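Local atomic coordinates of AlgX/AlgJ SGNH hydrolase-like domain-containing protein (Eubacterium siraeum, PDB entry 4NZK), a protein that is of unknown function but belongs to the DHHW family and is probably related to the SGNH hydrolases. Residues Val57-Gln62 with Phe206-Glu211; Asn90-Lys95 with Leu315-Phe320; Gly198-Met203 with Asn215-Phe220; Lys282-Lys287 with Asp319-Asn324. All blocks are in the same frame, centred on the assembly; numbering follows the deposited sequence. Where two conformers were deposited one is given.

Contact 1 of 4, residues Val57-Gln62 with Phe206-Glu211; sequences VQTNGQ and FTEYNE
The ring of F206 receives the side-chain amide of Q62 at its edge: Q62 CD lies in the ring plane, Q62 NE2 is 3.7 Å from F206 CD2, and the two planes stand 85° apart. The amide of N60 and the carboxylate of E208 are stacked, 15° from parallel, a pairing left doubtful because E208 has two conformers. N60, its CG anti to the backbone N, carries the hydrogen bond across the contact, ND2 to F206 O, 2.8 Å long and nearly straight at 171°, with the acceptor in the amide plane. Q62 NE2 donates to N60 O at 2.9 Å, while Q62 OE1 is bonded to S75. An alanine in place of Q62 would probably leave N60 O and S75 without these partners and open a gap beside the F206 edge. T59 CG2 rests 3.7 Å from T207 O, and Q62 CB touches T207 CG2. F206 O lies at the end of helix 203-206, which closes in a Schellman motif with E208 as its C' residue. The type I' turn T59-Q62 links strands 53-59 and 62-67, and it packs on the connection to helix 211-214, where T207 and N210 also touch V64.

Contact 2 of 4, residues Asn90-Lys95 with Leu315-Phe320; sequences NEFKEK and LYAPDF
K95 and P318 form the close part of this contact, K95 CB lying 3.6 Å from P318 CG where the two segments come nearest. Deeper in, F92 points its ring edge at A317, with CE1 3.8 Å from A317 CB near the ring plane. Its CG is anti to the backbone N (chi1 177°), and the ring ends up between the helices, CD1 also 4.3 Å from P318 CG. F92 is buried, touching V102 and meeting F331 edge-to-face, both on the sheet. Helices 83-96 and 317-323 thus lie side by side on one face of the seven-stranded mixed sheet, consistent with the layered alpha/beta fold of SGNH hydrolases. Y316 is at the N-cap position of helix 317-323, and F320 N returns to Y316 O at 3.1 Å in the first turn. The Y316 ring carries P318 CD 3.4 Å above its plane, over the centre. Toward the solvent side the packing thins: the Y316 hydroxyl oxygen approaches K95 CG at 3.9 Å, the two side chains crossing at about a right angle, and no hydrogen bond joins the segments. The K95 chain bends at chi2 (-43°), and its tip leads away from P318. K95 NZ pairs with E91 OE2 at 3.4 Å, a long salt bridge that is doubtful because both residues have two conformers. K322 NZ bonds to the backbone oxygens of both K95 and P318.

Contact 3 of 4, residues Gly198-Met203 with Asn215-Phe220; sequences GFVGTM and NDPDTF
F199 and F220 both hold CG anti to the backbone N (chi1 175° and -173°), which puts CG of each on the side where the rings meet. The rings meet obliquely, with planes at 74°, centroids 5.3 Å apart and F199 CD2 3.8 Å from F220 CD1. F199 and D218 form an antiparallel hydrogen-bonded pair: F199 N donates to D218 O at 3.0 Å, and D218 N to F199 O at 2.8 Å. Past this pair segment 198-203 leaves the ladder, and V200 CG2 packs on P217 CB at 3.8 Å. The same P217 CB lies 3.6 Å from CA of G198, a corner residue whose positive phi favours glycine. G201 N sits 3.9 Å above one face of the F199 ring, offset toward its rim. The pair closes the ends of strands 192-199 and 218-224, the two-stranded sheet whose connection carries helices 203-206 and 211-214. The buried carboxylate of D218 is satisfied by T161, Y156 and R160 N, and G201 N is bonded to the same T161 hydroxyl. T202 N is bonded to D162, the first residue of the DHHW signature, and F199 also touches D162, so the groups here probably help to place that signature.

Contact 4 of 4, residues Lys282-Lys287 with Asp319-Asn324; sequences KLCIFK and DFIKDN. With EDO (1,2-ethanediol), chain B.
F320, whose ring meets C284 across the contact, has its carbonyl oxygen gripped by two N-H groups of N324, from the backbone N and from the side chain. N324 ND2 reaches F320 O at 2.9 Å in the carbonyl plane, on a lone pair (C=O...N angle 136°). This folds the amide back over the helix end, with ND2 3.4 Å above one face of the F320 ring, toward its rim. C284 SG, anti to the backbone N (chi1 -173°), lies in plane at the edge of that ring, 3.9 Å from F320 CE2, a sulfur-aromatic contact. I321 CD1 fits between C284 and F286, 4.0 Å from F286 CE2 near the plane of that ring. At the strand's start a water links the two segments, accepting from K282 NZ and donating to N324 O at 2.7 Å; the extended K282 chain runs past N324 O to reach it. At the other end K287 NZ donates to O1 and O2 of a 1,2-ethanediol, probably from the crystallisation liquor, each 2.9 Å away, and it also salt-bridges D309 and D267 and bonds to N292. A methionine in place of K287 would probably leave D309 and D267 without their shared counter-charge. Strand 282-287 lies between strands 328-334 and 304-309, and helix 317-323 packs over it as the helix of the beta-alpha-beta crossover from 304-309 to 328-334. The short segments run nearly antiparallel (162°), their axes 10.2 Å apart, and I321 also touches V329 on the sheet and F92 and V96 of helix 83-96.

The four contacts fall into two pairs on opposite sides of the chain's centre. Contacts 2 and 4, with centres about 9 Å apart, both end on helix 317-323, which one joins to helix 83-96 and the other to strand 282-287; F92 and F286 touch between them. Contact 1 sets the turn of the three-stranded sheet against loop 206-211, and contact 3 pairs the strands of the two-stranded sheet; their centres are about 15 Å apart, their segments alternate along the chain, and they meet where Q62 OE1 packs on the selenium of M203. Contact 3 falls between the two segments of contact 2 and precedes contact 4, about 34 Å away. The layered core and the small-sheet region each hold one pair.

Contact 1 of 4, residues Val57-Gln62 with Phe206-Glu211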
# COMPACT_ATOMS: atom_id res chain seq x y z
N VAL A 57 -8.35 25.63 1.76
CA VAL A 57 -8.63 25.67 3.20
C VAL A 57 -7.87 24.54 3.89
O VAL A 57 -7.90 23.41 3.40
CB VAL A 57 -10.12 25.40 3.51
CG1 VAL A 57 -10.39 25.53 5.00
CG2 VAL A 57 -11.02 26.35 2.74
N GLN A 58 -7.24 24.83 5.03
CA GLN A 58 -6.52 23.83 5.82
C GLN A 58 -7.25 23.48 7.12
O GLN A 58 -7.74 24.36 7.83
CB GLN A 58 -5.13 24.36 6.20
CG GLN A 58 -4.19 24.46 5.02
CD GLN A 58 -2.77 24.78 5.41
OE1 GLN A 58 -2.21 24.16 6.32
NE2 GLN A 58 -2.20 25.74 4.73
N THR A 59 -7.38 22.19 7.40
CA THR A 59 -7.78 21.74 8.72
C THR A 59 -7.36 20.32 8.91
O THR A 59 -7.27 19.53 7.96
CB THR A 59 -9.29 21.89 9.09
OG1 THR A 59 -9.49 21.67 10.52
CG2 THR A 59 -10.15 20.92 8.30
N ASN A 60 -7.05 20.01 10.16
CA ASN A 60 -6.74 18.65 10.58
C ASN A 60 -5.60 18.08 9.74
O ASN A 60 -5.56 16.90 9.49
CB ASN A 60 -7.97 17.76 10.53
CG ASN A 60 -7.74 16.40 11.17
OD1 ASN A 60 -7.08 16.30 12.22
ND2 ASN A 60 -8.28 15.35 10.55
N GLY A 61 -4.66 18.93 9.36
CA GLY A 61 -3.49 18.48 8.58
C GLY A 61 -3.73 18.22 7.12
O GLY A 61 -2.85 17.69 6.44
N GLN A 62 -4.91 18.62 6.64
CA GLN A 62 -5.32 18.43 5.26
C GLN A 62 -5.51 19.79 4.59
O GLN A 62 -5.84 20.78 5.22
CB GLN A 62 -6.65 17.67 5.17
CG GLN A 62 -6.84 16.54 6.16
CD GLN A 62 -5.79 15.47 6.05
OE1 GLN A 62 -5.54 14.94 4.97
NE2 GLN A 62 -5.18 15.12 7.18
N PHE A 206 -11.53 13.09 7.13
CA PHE A 206 -10.27 13.73 7.52
C PHE A 206 -10.33 15.26 7.42
O PHE A 206 -9.60 15.95 8.11
CB PHE A 206 -9.09 13.24 6.69
CG PHE A 206 -8.42 11.98 7.18
CD1 PHE A 206 -9.11 10.81 7.40
CD2 PHE A 206 -7.06 11.99 7.38
CE1 PHE A 206 -8.45 9.66 7.78
CE2 PHE A 206 -6.39 10.86 7.80
CZ PHE A 206 -7.08 9.68 7.98
N THR A 207 -11.16 15.79 6.52
CA THR A 207 -11.31 17.24 6.37
C THR A 207 -12.43 17.79 7.28
O THR A 207 -12.92 18.88 7.07
CB THR A 207 -11.61 17.61 4.91
OG1 THR A 207 -12.88 17.04 4.52
CG2 THR A 207 -10.43 17.12 4.00
N GLU A 208 -12.82 16.99 8.27
CA GLU A 208 -13.87 17.34 9.21
C GLU A 208 -15.20 17.55 8.46
O GLU A 208 -15.96 18.51 8.69
CB GLU A 208 -13.48 18.52 10.10
CG GLU A 208 -12.03 18.54 10.61
CD GLU A 208 -11.58 17.29 11.36
OE1 GLU A 208 -11.69 16.19 10.78
OE2 GLU A 208 -11.07 17.41 12.51
N TYR A 209 -15.47 16.61 7.55
CA TYR A 209 -16.69 16.53 6.77
C TYR A 209 -16.93 17.78 5.91
O TYR A 209 -18.03 18.40 5.91
CB TYR A 209 -17.85 16.12 7.70
CG TYR A 209 -17.64 14.73 8.32
CD1 TYR A 209 -17.68 13.62 7.52
CD2 TYR A 209 -17.32 14.55 9.66
CE1 TYR A 209 -17.46 12.36 7.98
CE2 TYR A 209 -17.09 13.27 10.17
CZ TYR A 209 -17.17 12.16 9.32
OH TYR A 209 -16.95 10.87 9.72
N ASN A 210 -15.89 18.19 5.18
CA ASN A 210 -16.03 19.29 4.23
C ASN A 210 -16.89 18.82 3.05
O ASN A 210 -16.54 17.87 2.34
CB ASN A 210 -14.64 19.76 3.76
CG ASN A 210 -14.70 21.08 3.01
OD1 ASN A 210 -15.46 21.22 2.06
ND2 ASN A 210 -13.94 22.06 3.45
N GLU A 211 -18.02 19.51 2.84
CA GLU A 211 -18.99 19.10 1.82
C GLU A 211 -18.43 19.16 0.42
O GLU A 211 -18.91 18.44 -0.45
CB GLU A 211 -20.30 19.92 1.94
CG GLU A 211 -21.02 19.63 3.24
CD GLU A 211 -21.31 18.14 3.46
OE1 GLU A 211 -21.84 17.53 2.50
OE2 GLU A 211 -21.03 17.57 4.57

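Contact 2 of 4, residues Asn90-Lys95 with Leu315-Phe320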
# COMPACT_ATOMS: atom_id res chain seq x y z
N ASN A 90 16.02 -3.71 9.32
CA ASN A 90 17.37 -4.30 9.35
C ASN A 90 17.41 -5.50 10.31
O ASN A 90 18.03 -6.52 10.00
CB ASN A 90 18.39 -3.27 9.76
CG ASN A 90 18.65 -2.26 8.65
OD1 ASN A 90 18.29 -2.48 7.48
ND2 ASN A 90 19.25 -1.13 9.04
N GLU A 91 16.74 -5.36 11.44
CA GLU A 91 16.66 -6.44 12.43
C GLU A 91 15.92 -7.63 11.85
O GLU A 91 16.35 -8.78 12.03
CB GLU A 91 15.98 -5.96 13.71
CG GLU A 91 15.70 -7.07 14.72
CD GLU A 91 16.94 -7.54 15.47
OE1 GLU A 91 18.02 -6.90 15.33
OE2 GLU A 91 16.82 -8.52 16.25
N PHE A 92 14.79 -7.36 11.19
CA PHE A 92 14.05 -8.41 10.57
C PHE A 92 14.94 -9.17 9.59
O PHE A 92 14.93 -10.41 9.55
CB PHE A 92 12.81 -7.85 9.84
CG PHE A 92 12.03 -8.91 9.12
CD1 PHE A 92 11.08 -9.66 9.76
CD2 PHE A 92 12.27 -9.14 7.80
CE1 PHE A 92 10.39 -10.64 9.09
CE2 PHE A 92 11.60 -10.13 7.12
CZ PHE A 92 10.66 -10.87 7.77
N LYS A 93 15.67 -8.43 8.74
CA LYS A 93 16.54 -9.05 7.76
C LYS A 93 17.63 -9.90 8.43
O LYS A 93 17.92 -11.02 7.98
CB LYS A 93 17.14 -8.00 6.83
CG LYS A 93 18.24 -8.53 5.93
CD LYS A 93 17.81 -9.60 4.93
CE LYS A 93 19.05 -10.13 4.20
NZ LYS A 93 18.65 -11.05 3.11
N GLU A 94 18.20 -9.39 9.53
CA GLU A 94 19.21 -10.18 10.25
C GLU A 94 18.60 -11.52 10.73
O GLU A 94 19.28 -12.55 10.74
CB GLU A 94 19.76 -9.41 11.46
CG GLU A 94 20.61 -8.19 11.19
CD GLU A 94 20.87 -7.34 12.46
OE1 GLU A 94 20.59 -7.79 13.61
OE2 GLU A 94 21.32 -6.19 12.29
N LYS A 95 17.36 -11.47 11.20
CA LYS A 95 16.64 -12.65 11.72
C LYS A 95 16.32 -13.69 10.65
O LYS A 95 16.34 -14.88 10.92
CB LYS A 95 15.34 -12.27 12.41
CG LYS A 95 15.51 -11.38 13.63
CD LYS A 95 16.66 -11.85 14.48
CE LYS A 95 16.72 -11.06 15.78
NZ LYS A 95 17.43 -11.77 16.87
N LEU A 315 1.94 -12.94 15.79
CA LEU A 315 2.93 -13.97 15.72
C LEU A 315 4.33 -13.35 15.73
O LEU A 315 4.47 -12.14 15.77
CB LEU A 315 2.74 -14.77 14.44
CG LEU A 315 1.48 -15.57 14.25
CD1 LEU A 315 1.53 -16.23 12.89
CD2 LEU A 315 1.33 -16.61 15.35
N TYR A 316 5.35 -14.20 15.66
CA TYR A 316 6.74 -13.76 15.52
C TYR A 316 7.13 -13.92 14.05
O TYR A 316 7.26 -15.01 13.53
CB TYR A 316 7.64 -14.56 16.44
CG TYR A 316 9.12 -14.23 16.33
CD1 TYR A 316 9.59 -12.94 16.56
CD2 TYR A 316 10.05 -15.21 16.02
CE1 TYR A 316 10.95 -12.62 16.47
CE2 TYR A 316 11.40 -14.92 15.93
CZ TYR A 316 11.86 -13.62 16.16
OH TYR A 316 13.19 -13.34 16.07
N ALA A 317 7.29 -12.80 13.37
CA ALA A 317 7.43 -12.80 11.92
C ALA A 317 8.57 -13.66 11.36
O ALA A 317 8.38 -14.36 10.34
CB ALA A 317 7.46 -11.37 11.36
N PRO A 318 9.74 -13.64 11.99
CA PRO A 318 10.81 -14.46 11.39
C PRO A 318 10.45 -15.96 11.36
O PRO A 318 10.77 -16.68 10.40
CB PRO A 318 12.03 -14.15 12.26
CG PRO A 318 11.75 -12.74 12.72
CD PRO A 318 10.26 -12.72 13.01
N ASP A 319 9.77 -16.43 12.40
CA ASP A 319 9.34 -17.83 12.43
C ASP A 319 8.21 -18.08 11.41
O ASP A 319 8.14 -19.13 10.81
CB ASP A 319 8.89 -18.22 13.81
CG ASP A 319 10.06 -18.51 14.76
OD1 ASP A 319 11.24 -18.53 14.34
OD2 ASP A 319 9.73 -18.78 15.94
N PHE A 320 7.32 -17.11 11.24
CA PHE A 320 6.28 -17.21 10.21
C PHE A 320 6.90 -17.38 8.81
O PHE A 320 6.42 -18.17 7.99
CB PHE A 320 5.38 -15.97 10.31
CG PHE A 320 4.26 -15.94 9.35
CD1 PHE A 320 3.13 -16.72 9.58
CD2 PHE A 320 4.28 -15.12 8.27
CE1 PHE A 320 2.06 -16.67 8.73
CE2 PHE A 320 3.21 -15.07 7.40
CZ PHE A 320 2.09 -15.84 7.65

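Contact 3 of 4, residues Gly198-Met203 with Asn215-Phe220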
# COMPACT_ATOMS: atom_id res chain seq x y z
N GLY A 198 -18.90 7.18 -7.88
CA GLY A 198 -19.40 7.87 -6.70
C GLY A 198 -18.66 7.50 -5.42
O GLY A 198 -19.26 7.45 -4.34
N PHE A 199 -17.34 7.30 -5.52
CA PHE A 199 -16.53 6.98 -4.36
C PHE A 199 -16.07 8.24 -3.63
O PHE A 199 -15.33 9.06 -4.17
CB PHE A 199 -15.30 6.19 -4.79
CG PHE A 199 -14.30 5.90 -3.70
CD1 PHE A 199 -14.70 5.48 -2.42
CD2 PHE A 199 -12.94 5.96 -3.96
CE1 PHE A 199 -13.76 5.19 -1.44
CE2 PHE A 199 -12.01 5.68 -2.97
CZ PHE A 199 -12.42 5.29 -1.72
N VAL A 200 -16.51 8.41 -2.40
CA VAL A 200 -16.01 9.46 -1.53
C VAL A 200 -15.27 8.73 -0.42
O VAL A 200 -15.87 7.98 0.39
CB VAL A 200 -17.15 10.28 -0.94
CG1 VAL A 200 -16.62 11.30 0.06
CG2 VAL A 200 -17.95 10.98 -2.02
N GLY A 201 -13.97 8.96 -0.35
CA GLY A 201 -13.11 8.23 0.54
C GLY A 201 -12.90 8.92 1.88
O GLY A 201 -13.71 9.76 2.32
N THR A 202 -11.76 8.59 2.49
CA THR A 202 -11.44 9.05 3.83
C THR A 202 -11.26 10.55 3.95
O THR A 202 -11.31 11.05 5.08
CB THR A 202 -10.16 8.41 4.39
OG1 THR A 202 -9.11 8.71 3.51
CG2 THR A 202 -10.30 6.91 4.51
N MSE A 203 -11.05 11.27 2.85
CA MSE A 203 -10.87 12.71 2.94
C MSE A 203 -12.11 13.40 3.43
O MSE A 203 -12.02 14.51 3.96
CB MSE A 203 -10.42 13.41 1.65
CG MSE A 203 -9.00 13.03 1.34
SE MSE A 203 -7.80 13.91 2.62
CE MSE A 203 -6.23 13.01 1.99
N ASN A 215 -19.13 16.30 -2.48
CA ASN A 215 -19.78 16.73 -3.70
C ASN A 215 -18.97 16.52 -4.97
O ASN A 215 -19.47 16.80 -6.06
CB ASN A 215 -20.19 18.19 -3.58
CG ASN A 215 -21.31 18.40 -2.54
OD1 ASN A 215 -22.07 17.48 -2.22
ND2 ASN A 215 -21.42 19.61 -2.04
N ASP A 216 -17.76 15.96 -4.84
CA ASP A 216 -16.90 15.72 -6.01
C ASP A 216 -16.25 14.31 -5.91
O ASP A 216 -15.06 14.13 -5.72
CB ASP A 216 -15.90 16.86 -6.15
CG ASP A 216 -15.36 17.03 -7.57
OD1 ASP A 216 -15.61 16.17 -8.46
OD2 ASP A 216 -14.67 18.05 -7.81
N PRO A 217 -17.08 13.27 -5.99
CA PRO A 217 -16.58 11.93 -5.83
C PRO A 217 -15.61 11.47 -6.91
O PRO A 217 -15.61 11.96 -8.03
CB PRO A 217 -17.83 11.04 -5.85
CG PRO A 217 -18.92 11.89 -6.29
CD PRO A 217 -18.54 13.32 -6.22
N ASP A 218 -14.75 10.54 -6.50
CA ASP A 218 -13.87 9.86 -7.43
C ASP A 218 -14.60 8.76 -8.18
O ASP A 218 -15.63 8.24 -7.75
CB ASP A 218 -12.74 9.17 -6.67
CG ASP A 218 -11.67 10.14 -6.18
OD1 ASP A 218 -10.82 10.57 -7.02
OD2 ASP A 218 -11.60 10.38 -4.93
N THR A 219 -13.96 8.34 -9.27
CA THR A 219 -14.29 7.08 -9.89
C THR A 219 -13.16 6.15 -9.47
O THR A 219 -11.98 6.47 -9.64
CB THR A 219 -14.26 7.19 -11.43
OG1 THR A 219 -15.27 8.12 -11.85
CG2 THR A 219 -14.49 5.83 -12.06
N PHE A 220 -13.52 5.02 -8.88
CA PHE A 220 -12.58 4.04 -8.45
C PHE A 220 -12.51 2.89 -9.44
O PHE A 220 -13.47 2.15 -9.60
CB PHE A 220 -13.03 3.54 -7.09
CG PHE A 220 -12.07 2.62 -6.42
CD1 PHE A 220 -11.01 3.12 -5.66
CD2 PHE A 220 -12.24 1.25 -6.49
CE1 PHE A 220 -10.14 2.25 -4.99
CE2 PHE A 220 -11.40 0.38 -5.82
CZ PHE A 220 -10.34 0.87 -5.08

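Contact 4 of 4, residues Lys282-Lys287 with Asp319-Asn324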
# COMPACT_ATOMS: atom_id res chain seq x y z
N LYS A 282 7.58 -17.37 -3.13
CA LYS A 282 6.58 -17.24 -2.09
C LYS A 282 6.83 -15.94 -1.36
O LYS A 282 7.85 -15.78 -0.70
CB LYS A 282 6.62 -18.46 -1.14
CG LYS A 282 6.33 -19.77 -1.87
CD LYS A 282 6.38 -20.98 -0.95
CE LYS A 282 6.12 -22.25 -1.73
NZ LYS A 282 6.05 -23.42 -0.81
N LEU A 283 5.88 -15.02 -1.49
CA LEU A 283 6.03 -13.66 -1.02
C LEU A 283 5.23 -13.45 0.25
O LEU A 283 4.08 -13.89 0.36
CB LEU A 283 5.46 -12.71 -2.10
CG LEU A 283 5.41 -11.22 -1.78
CD1 LEU A 283 6.82 -10.68 -1.62
CD2 LEU A 283 4.65 -10.50 -2.89
N CYS A 284 5.84 -12.77 1.20
CA CYS A 284 5.09 -12.26 2.34
C CYS A 284 5.16 -10.74 2.28
O CYS A 284 6.24 -10.16 2.10
CB CYS A 284 5.72 -12.75 3.64
SG CYS A 284 4.76 -12.36 5.10
N ILE A 285 4.00 -10.10 2.39
CA ILE A 285 3.90 -8.65 2.38
C ILE A 285 3.53 -8.18 3.78
O ILE A 285 2.60 -8.69 4.40
CB ILE A 285 2.81 -8.14 1.43
CG1 ILE A 285 3.02 -8.70 0.03
CG2 ILE A 285 2.77 -6.63 1.40
CD1 ILE A 285 1.75 -8.68 -0.77
N PHE A 286 4.32 -7.26 4.29
CA PHE A 286 4.04 -6.59 5.53
C PHE A 286 3.75 -5.16 5.18
O PHE A 286 4.60 -4.44 4.68
CB PHE A 286 5.22 -6.68 6.48
CG PHE A 286 5.43 -8.06 7.03
CD1 PHE A 286 4.49 -8.65 7.85
CD2 PHE A 286 6.59 -8.76 6.72
CE1 PHE A 286 4.70 -9.92 8.35
CE2 PHE A 286 6.79 -10.04 7.20
CZ PHE A 286 5.83 -10.60 8.01
N LYS A 287 2.52 -4.74 5.42
CA LYS A 287 2.05 -3.48 4.87
C LYS A 287 1.21 -2.65 5.82
O LYS A 287 0.83 -3.10 6.90
CB LYS A 287 1.24 -3.80 3.58
CG LYS A 287 0.14 -4.87 3.69
CD LYS A 287 -1.08 -4.39 4.40
CE LYS A 287 -2.19 -5.41 4.46
NZ LYS A 287 -3.39 -4.78 5.08
N ASP A 319 9.77 -16.43 12.40
CA ASP A 319 9.34 -17.83 12.43
C ASP A 319 8.21 -18.08 11.41
O ASP A 319 8.14 -19.13 10.81
CB ASP A 319 8.89 -18.22 13.81
CG ASP A 319 10.06 -18.51 14.76
OD1 ASP A 319 11.24 -18.53 14.34
OD2 ASP A 319 9.73 -18.78 15.94
N PHE A 320 7.32 -17.11 11.24
CA PHE A 320 6.28 -17.21 10.21
C PHE A 320 6.90 -17.38 8.81
O PHE A 320 6.42 -18.17 7.99
CB PHE A 320 5.38 -15.97 10.31
CG PHE A 320 4.26 -15.94 9.35
CD1 PHE A 320 3.13 -16.72 9.58
CD2 PHE A 320 4.28 -15.12 8.27
CE1 PHE A 320 2.06 -16.67 8.73
CE2 PHE A 320 3.21 -15.07 7.40
CZ PHE A 320 2.09 -15.84 7.65
N ILE A 321 7.96 -16.62 8.52
CA ILE A 321 8.68 -16.73 7.24
C ILE A 321 9.25 -18.14 7.07
O ILE A 321 9.12 -18.77 6.00
CB ILE A 321 9.81 -15.65 7.15
CG1 ILE A 321 9.29 -14.39 6.47
CG2 ILE A 321 11.04 -16.08 6.34
CD1 ILE A 321 7.98 -13.86 6.91
N LYS A 322 9.91 -18.62 8.12
CA LYS A 322 10.59 -19.92 8.07
C LYS A 322 9.58 -21.05 7.91
O LYS A 322 9.73 -21.93 7.04
CB LYS A 322 11.44 -20.12 9.32
CG LYS A 322 12.59 -19.15 9.40
CD LYS A 322 13.32 -19.19 10.75
CE LYS A 322 14.46 -18.17 10.77
NZ LYS A 322 13.96 -16.86 10.32
N ASP A 323 8.52 -20.99 8.71
CA ASP A 323 7.51 -22.05 8.71
C ASP A 323 6.78 -22.19 7.37
O ASP A 323 6.36 -23.29 7.01
CB ASP A 323 6.50 -21.82 9.82
CG ASP A 323 7.09 -22.02 11.24
OD1 ASP A 323 8.19 -22.59 11.42
OD2 ASP A 323 6.42 -21.58 12.22
N ASN A 324 6.58 -21.07 6.68
CA ASN A 324 5.85 -21.07 5.42
C ASN A 324 6.70 -21.07 4.14
O ASN A 324 6.16 -20.92 3.03
CB ASN A 324 4.85 -19.94 5.46
CG ASN A 324 3.81 -20.19 6.54
OD1 ASN A 324 2.97 -21.06 6.38
ND2 ASN A 324 3.91 -19.49 7.66
C1 EDO B . -5.42 -8.01 4.57
O1 EDO B . -5.43 -6.65 4.16
C2 EDO B . -4.25 -8.34 5.51
O2 EDO B . -4.04 -7.29 6.45
O HOH W 1 4.36 -22.51 1.72